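7,8-dihydro-6-hydroxymethylpterin pyrophosphokinase-dihydropteroate synthase (Plasmodium falciparum, PDB 6JWS) probably catalyses two consecutive steps of folate biosynthesis, pyrophosphorylation of 6-hydroxymethyl-7,8-dihydropterin by ATP and condensation of the resulting diphosphate with 4-aminobenzoate to 7,8-dihydropteroate. Local coordinates at residues V409-I422 and L451-W463. The protein carries 1 engineered substitution. Residues are numbered along the deposited sequence; the frame is centred on the assembly and turned at random.
Sequences VEPKRAVQRMFEMI and LVVPVLQLFQKEW
M418 lays its terminal methyl over one face of the F459 ring, a CH-pi contact with CE 3.6 Å from the ring centroid. The bend at the end of the M418 chain (chi3 66°) brings CE over the ring, while SD stays oblique to it in a Met-aromatic contact and also meets V455 CG1. F419 and F459 form an oblique aromatic pair, planes at 43° and centroids 5.3 Å apart, in which F459 CE1 lies over a face of F419. I422 CD1 reaches the rim of F459 near the ring plane, and F419 CE1 touches W463 CE3 at 3.8 Å.

Toward the N-terminal ends of both segments the packing is mainly aliphatic. V415 is a knob among V455, L458, F459 and E462; its CG2, anti to its own carbonyl carbon, presses on the backbone, 3.5 Å from V455 O. In return V455 fits among P411, A414, V415 and M418, with CG2 3.7 Å from A414 CB. L458 CD2 lies against P411, and V409 CG2 meets L451 CD2 at 3.8 Å. No hydrogen bond joins the segments.

The axes of 411-422 and 451-463 approach to 9.0 Å and cross at -58°. These are successive outer helices of the pterin-binding TIM barrel, linked through strand 428-432, whose I431 underlies V455 and L456; helix 486-494 flanks 451-463 at V452, V453 and L456.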
loop_
_atom_site.group_PDB
_atom_site.type_symbol
_atom_site.label_atom_id
_atom_site.label_comp_id
_atom_site.label_asym_id
_atom_site.label_seq_id
_atom_site.Cartn_x
_atom_site.Cartn_y
_atom_site.Cartn_z
ATOM N N VAL B 409 -7.305 -19.241 38.046
ATOM C CA VAL B 409 -7.229 -17.905 37.482
ATOM C C VAL B 409 -6.134 -17.150 38.223
ATOM O O VAL B 409 -5.900 -17.404 39.401
ATOM C CB VAL B 409 -8.569 -17.169 37.628
ATOM C CG1 VAL B 409 -8.592 -15.886 36.809
ATOM C CG2 VAL B 409 -9.745 -18.071 37.278
ATOM N N GLU B 410 -5.490 -16.205 37.528
ATOM C CA GLU B 410 -4.453 -15.380 38.125
ATOM C C GLU B 410 -4.733 -13.907 37.838
ATOM O O GLU B 410 -4.080 -13.310 36.986
ATOM C CB GLU B 410 -3.089 -15.778 37.552
ATOM C CG GLU B 410 -2.571 -17.110 38.065
ATOM C CD GLU B 410 -1.397 -17.641 37.261
ATOM O OE1 GLU B 410 -0.261 -17.602 37.791
ATOM O OE2 GLU B 410 -1.621 -18.093 36.105
ATOM N N PRO B 411 -5.642 -13.241 38.582
ATOM C CA PRO B 411 -6.083 -11.898 38.215
ATOM C C PRO B 411 -4.935 -10.889 38.149
ATOM O O PRO B 411 -4.937 -10.013 37.287
ATOM C CB PRO B 411 -7.096 -11.516 39.305
ATOM C CG PRO B 411 -7.482 -12.832 39.931
ATOM C CD PRO B 411 -6.245 -13.706 39.842
ATOM N N LYS B 412 -3.940 -11.049 39.029
ATOM C CA LYS B 412 -2.830 -10.110 39.114
ATOM C C LYS B 412 -1.983 -10.200 37.850
ATOM O O LYS B 412 -1.508 -9.182 37.362
ATOM C CB LYS B 412 -1.937 -10.379 40.331
ATOM C CG LYS B 412 -2.534 -10.038 41.689
ATOM C CD LYS B 412 -1.488 -10.103 42.803
ATOM C CE LYS B 412 -2.020 -10.587 44.139
ATOM N NZ LYS B 412 -3.394 -10.097 44.406
ATOM N N ARG B 413 -1.765 -11.432 37.371
ATOM C CA ARG B 413 -1.052 -11.694 36.129
ATOM C C ARG B 413 -1.857 -11.103 34.966
ATOM O O ARG B 413 -1.284 -10.496 34.072
ATOM C CB ARG B 413 -0.822 -13.202 35.993
ATOM C CG ARG B 413 -0.088 -13.642 34.735
ATOM C CD ARG B 413 -0.266 -15.141 34.524
ATOM N NE ARG B 413 0.871 -15.855 33.946
ATOM C CZ ARG B 413 1.181 -15.890 32.649
ATOM N NH1 ARG B 413 0.444 -15.234 31.766
ATOM N NH2 ARG B 413 2.233 -16.578 32.238
ATOM N N ALA B 414 -3.191 -11.232 35.023
ATOM C CA ALA B 414 -4.078 -10.679 34.008
ATOM C C ALA B 414 -3.889 -9.166 33.923
ATOM O O ALA B 414 -3.674 -8.644 32.833
ATOM C CB ALA B 414 -5.525 -11.040 34.267
ATOM N N VAL B 415 -3.936 -8.490 35.081
ATOM C CA VAL B 415 -3.893 -7.039 35.113
ATOM C C VAL B 415 -2.507 -6.540 34.687
ATOM O O VAL B 415 -2.384 -5.519 34.007
ATOM C CB VAL B 415 -4.354 -6.506 36.484
ATOM C CG1 VAL B 415 -4.018 -5.036 36.688
ATOM C CG2 VAL B 415 -5.845 -6.728 36.665
ATOM N N GLN B 416 -1.468 -7.288 35.066
ATOM C CA GLN B 416 -0.109 -6.983 34.672
ATOM C C GLN B 416 -0.041 -6.922 33.144
ATOM O O GLN B 416 0.524 -5.983 32.583
ATOM C CB GLN B 416 0.804 -8.099 35.176
ATOM C CG GLN B 416 2.133 -7.640 35.751
ATOM C CD GLN B 416 2.633 -8.684 36.728
ATOM O OE1 GLN B 416 2.442 -8.574 37.942
ATOM N NE2 GLN B 416 3.243 -9.738 36.202
ATOM N N ARG B 417 -0.602 -7.951 32.489
ATOM C CA ARG B 417 -0.654 -8.071 31.040
ATOM C C ARG B 417 -1.381 -6.872 30.424
ATOM O O ARG B 417 -0.938 -6.350 29.406
ATOM C CB ARG B 417 -1.271 -9.413 30.640
ATOM C CG ARG B 417 -1.322 -9.670 29.140
ATOM C CD ARG B 417 0.020 -9.699 28.427
ATOM N NE ARG B 417 -0.165 -9.866 26.986
ATOM C CZ ARG B 417 0.529 -9.228 26.041
ATOM N NH1 ARG B 417 1.482 -8.369 26.372
ATOM N NH2 ARG B 417 0.260 -9.452 24.766
ATOM N N MET B 418 -2.465 -6.413 31.067
ATOM C CA MET B 418 -3.202 -5.247 30.606
ATOM C C MET B 418 -2.324 -4.001 30.632
ATOM O O MET B 418 -2.415 -3.176 29.724
ATOM C CB MET B 418 -4.472 -4.998 31.426
ATOM C CG MET B 418 -5.504 -6.069 31.187
ATOM S SD MET B 418 -6.952 -5.984 32.254
ATOM C CE MET B 418 -7.689 -4.446 31.700
ATOM N N PHE B 419 -1.484 -3.868 31.669
ATOM C CA PHE B 419 -0.596 -2.719 31.778
ATOM C C PHE B 419 0.493 -2.797 30.706
ATOM O O PHE B 419 0.856 -1.800 30.097
ATOM C CB PHE B 419 -0.089 -2.543 33.217
ATOM C CG PHE B 419 -1.003 -1.712 34.091
ATOM C CD1 PHE B 419 -0.907 -0.325 34.114
ATOM C CD2 PHE B 419 -1.965 -2.309 34.894
ATOM C CE1 PHE B 419 -1.756 0.434 34.905
ATOM C CE2 PHE B 419 -2.827 -1.552 35.675
ATOM C CZ PHE B 419 -2.720 -0.182 35.679
ATOM N N GLU B 420 1.008 -3.993 30.478
ATOM C CA GLU B 420 1.985 -4.257 29.439
ATOM C C GLU B 420 1.456 -3.813 28.061
ATOM O O GLU B 420 2.154 -3.152 27.282
ATOM C CB GLU B 420 2.257 -5.755 29.509
ATOM C CG GLU B 420 3.648 -6.178 29.124
ATOM C CD GLU B 420 3.808 -7.662 29.401
ATOM O OE1 GLU B 420 3.713 -8.063 30.597
ATOM O OE2 GLU B 420 3.967 -8.419 28.428
ATOM N N MET B 421 0.199 -4.150 27.753
ATOM C CA MET B 421 -0.334 -3.869 26.425
ATOM C C MET B 421 -0.556 -2.366 26.253
ATOM O O MET B 421 -0.358 -1.827 25.164
ATOM C CB MET B 421 -1.614 -4.659 26.142
ATOM C CG MET B 421 -1.328 -6.124 25.854
ATOM S SD MET B 421 -2.792 -7.096 25.383
ATOM C CE MET B 421 -3.830 -6.925 26.840
ATOM N N ILE B 422 -0.932 -1.690 27.340
ATOM C CA ILE B 422 -1.054 -0.240 27.317
ATOM C C ILE B 422 0.314 0.375 26.988
ATOM O O ILE B 422 0.425 1.199 26.081
ATOM C CB ILE B 422 -1.619 0.281 28.653
ATOM C CG1 ILE B 422 -3.023 -0.264 28.923
ATOM C CG2 ILE B 422 -1.601 1.798 28.701
ATOM C CD1 ILE B 422 -3.457 -0.092 30.368
ATOM N N LEU B 451 -14.485 -15.200 35.507
ATOM C CA LEU B 451 -13.244 -15.034 34.768
ATOM C C LEU B 451 -12.941 -13.557 34.575
ATOM O O LEU B 451 -11.797 -13.165 34.819
ATOM C CB LEU B 451 -13.283 -15.771 33.430
ATOM C CG LEU B 451 -13.104 -17.284 33.529
ATOM C CD1 LEU B 451 -13.327 -17.936 32.176
ATOM C CD2 LEU B 451 -11.720 -17.633 34.062
ATOM N N VAL B 452 -13.952 -12.753 34.191
ATOM C CA VAL B 452 -13.665 -11.394 33.738
ATOM C C VAL B 452 -13.912 -10.339 34.813
ATOM O O VAL B 452 -13.156 -9.371 34.884
ATOM C CB VAL B 452 -14.360 -10.991 32.413
ATOM C CG1 VAL B 452 -13.934 -11.877 31.259
ATOM C CG2 VAL B 452 -15.874 -10.990 32.527
ATOM N N VAL B 453 -15.009 -10.438 35.575
ATOM C CA VAL B 453 -15.317 -9.304 36.441
ATOM C C VAL B 453 -14.187 -9.058 37.449
ATOM O O VAL B 453 -13.723 -7.920 37.550
ATOM C CB VAL B 453 -16.731 -9.349 37.066
ATOM C CG1 VAL B 453 -16.916 -8.247 38.103
ATOM C CG2 VAL B 453 -17.823 -9.233 35.998
ATOM N N PRO B 454 -13.657 -10.069 38.194
ATOM C CA PRO B 454 -12.576 -9.811 39.157
ATOM C C PRO B 454 -11.385 -9.105 38.502
ATOM O O PRO B 454 -10.839 -8.139 39.056
ATOM C CB PRO B 454 -12.200 -11.205 39.722
ATOM C CG PRO B 454 -13.452 -12.049 39.487
ATOM C CD PRO B 454 -14.069 -11.488 38.211
ATOM N N VAL B 455 -11.003 -9.579 37.307
ATOM C CA VAL B 455 -9.905 -8.973 36.565
ATOM C C VAL B 455 -10.198 -7.496 36.322
ATOM O O VAL B 455 -9.344 -6.642 36.588
ATOM C CB VAL B 455 -9.632 -9.698 35.238
ATOM C CG1 VAL B 455 -8.728 -8.862 34.344
ATOM C CG2 VAL B 455 -9.012 -11.070 35.487
ATOM N N LEU B 456 -11.416 -7.200 35.850
ATOM C CA LEU B 456 -11.742 -5.828 35.492
ATOM C C LEU B 456 -11.774 -4.948 36.734
ATOM O O LEU B 456 -11.429 -3.765 36.631
ATOM C CB LEU B 456 -13.077 -5.765 34.744
ATOM C CG LEU B 456 -13.020 -6.171 33.272
ATOM C CD1 LEU B 456 -14.414 -6.245 32.672
ATOM C CD2 LEU B 456 -12.132 -5.224 32.478
ATOM N N GLN B 457 -12.237 -5.527 37.861
ATOM C CA GLN B 457 -12.298 -4.855 39.154
ATOM C C GLN B 457 -10.889 -4.504 39.644
ATOM O O GLN B 457 -10.646 -3.379 40.059
ATOM C CB GLN B 457 -13.046 -5.720 40.176
ATOM C CG GLN B 457 -14.546 -5.461 40.215
ATOM C CD GLN B 457 -15.352 -6.561 40.864
ATOM O OE1 GLN B 457 -14.874 -7.673 41.110
ATOM N NE2 GLN B 457 -16.617 -6.264 41.115
ATOM N N LEU B 458 -9.960 -5.461 39.584
ATOM C CA LEU B 458 -8.576 -5.234 39.973
ATOM C C LEU B 458 -7.931 -4.188 39.057
ATOM O O LEU B 458 -7.199 -3.313 39.528
ATOM C CB LEU B 458 -7.834 -6.578 39.951
ATOM C CG LEU B 458 -6.368 -6.558 40.402
ATOM C CD1 LEU B 458 -6.223 -5.966 41.795
ATOM C CD2 LEU B 458 -5.756 -7.951 40.374
ATOM N N PHE B 459 -8.229 -4.246 37.746
ATOM C CA PHE B 459 -7.658 -3.262 36.836
ATOM C C PHE B 459 -8.104 -1.851 37.215
ATOM O O PHE B 459 -7.287 -0.926 37.222
ATOM C CB PHE B 459 -7.999 -3.547 35.369
ATOM C CG PHE B 459 -7.476 -2.472 34.459
ATOM C CD1 PHE B 459 -6.140 -2.449 34.090
ATOM C CD2 PHE B 459 -8.309 -1.453 34.021
ATOM C CE1 PHE B 459 -5.651 -1.437 33.276
ATOM C CE2 PHE B 459 -7.813 -0.440 33.211
ATOM C CZ PHE B 459 -6.484 -0.430 32.846
ATOM N N GLN B 460 -9.405 -1.694 37.491
ATOM C CA GLN B 460 -9.987 -0.408 37.849
ATOM C C GLN B 460 -9.261 0.129 39.092
ATOM O O GLN B 460 -8.863 1.290 39.133
ATOM C CB GLN B 460 -11.507 -0.579 38.002
ATOM C CG GLN B 460 -12.271 0.644 38.504
ATOM C CD GLN B 460 -13.711 0.378 38.906
ATOM O OE1 GLN B 460 -14.009 -0.489 39.731
ATOM N NE2 GLN B 460 -14.639 1.148 38.346
ATOM N N LYS B 461 -9.042 -0.752 40.079
ATOM C CA LYS B 461 -8.428 -0.393 41.347
ATOM C C LYS B 461 -6.986 0.064 41.129
ATOM O O LYS B 461 -6.599 1.122 41.617
ATOM C CB LYS B 461 -8.569 -1.541 42.357
ATOM C CG LYS B 461 -7.911 -1.317 43.711
ATOM C CD LYS B 461 -7.527 -2.617 44.403
ATOM C CE LYS B 461 -6.140 -2.590 45.023
ATOM N NZ LYS B 461 -5.512 -3.935 45.060
ATOM N N GLU B 462 -6.197 -0.723 40.387
ATOM C CA GLU B 462 -4.816 -0.369 40.090
ATOM C C GLU B 462 -4.740 0.927 39.279
ATOM O O GLU B 462 -3.869 1.765 39.513
ATOM C CB GLU B 462 -4.083 -1.499 39.366
ATOM C CG GLU B 462 -4.010 -2.807 40.137
ATOM C CD GLU B 462 -3.225 -2.813 41.446
ATOM O OE1 GLU B 462 -3.430 -1.900 42.283
ATOM O OE2 GLU B 462 -2.417 -3.747 41.639
ATOM N N TRP B 463 -5.643 1.101 38.308
ATOM C CA TRP B 463 -5.588 2.313 37.509
ATOM C C TRP B 463 -5.755 3.521 38.420
ATOM O O TRP B 463 -5.064 4.520 38.250
ATOM C CB TRP B 463 -6.624 2.346 36.373
ATOM C CG TRP B 463 -6.451 3.581 35.545
ATOM C CD1 TRP B 463 -7.150 4.749 35.649
ATOM C CD2 TRP B 463 -5.430 3.813 34.560
ATOM N NE1 TRP B 463 -6.662 5.676 34.767
ATOM C CE2 TRP B 463 -5.604 5.131 34.091
ATOM C CE3 TRP B 463 -4.406 3.028 34.011
ATOM C CZ2 TRP B 463 -4.798 5.674 33.096
ATOM C CZ3 TRP B 463 -3.604 3.565 33.026
ATOM C CH2 TRP B 463 -3.806 4.872 32.577
#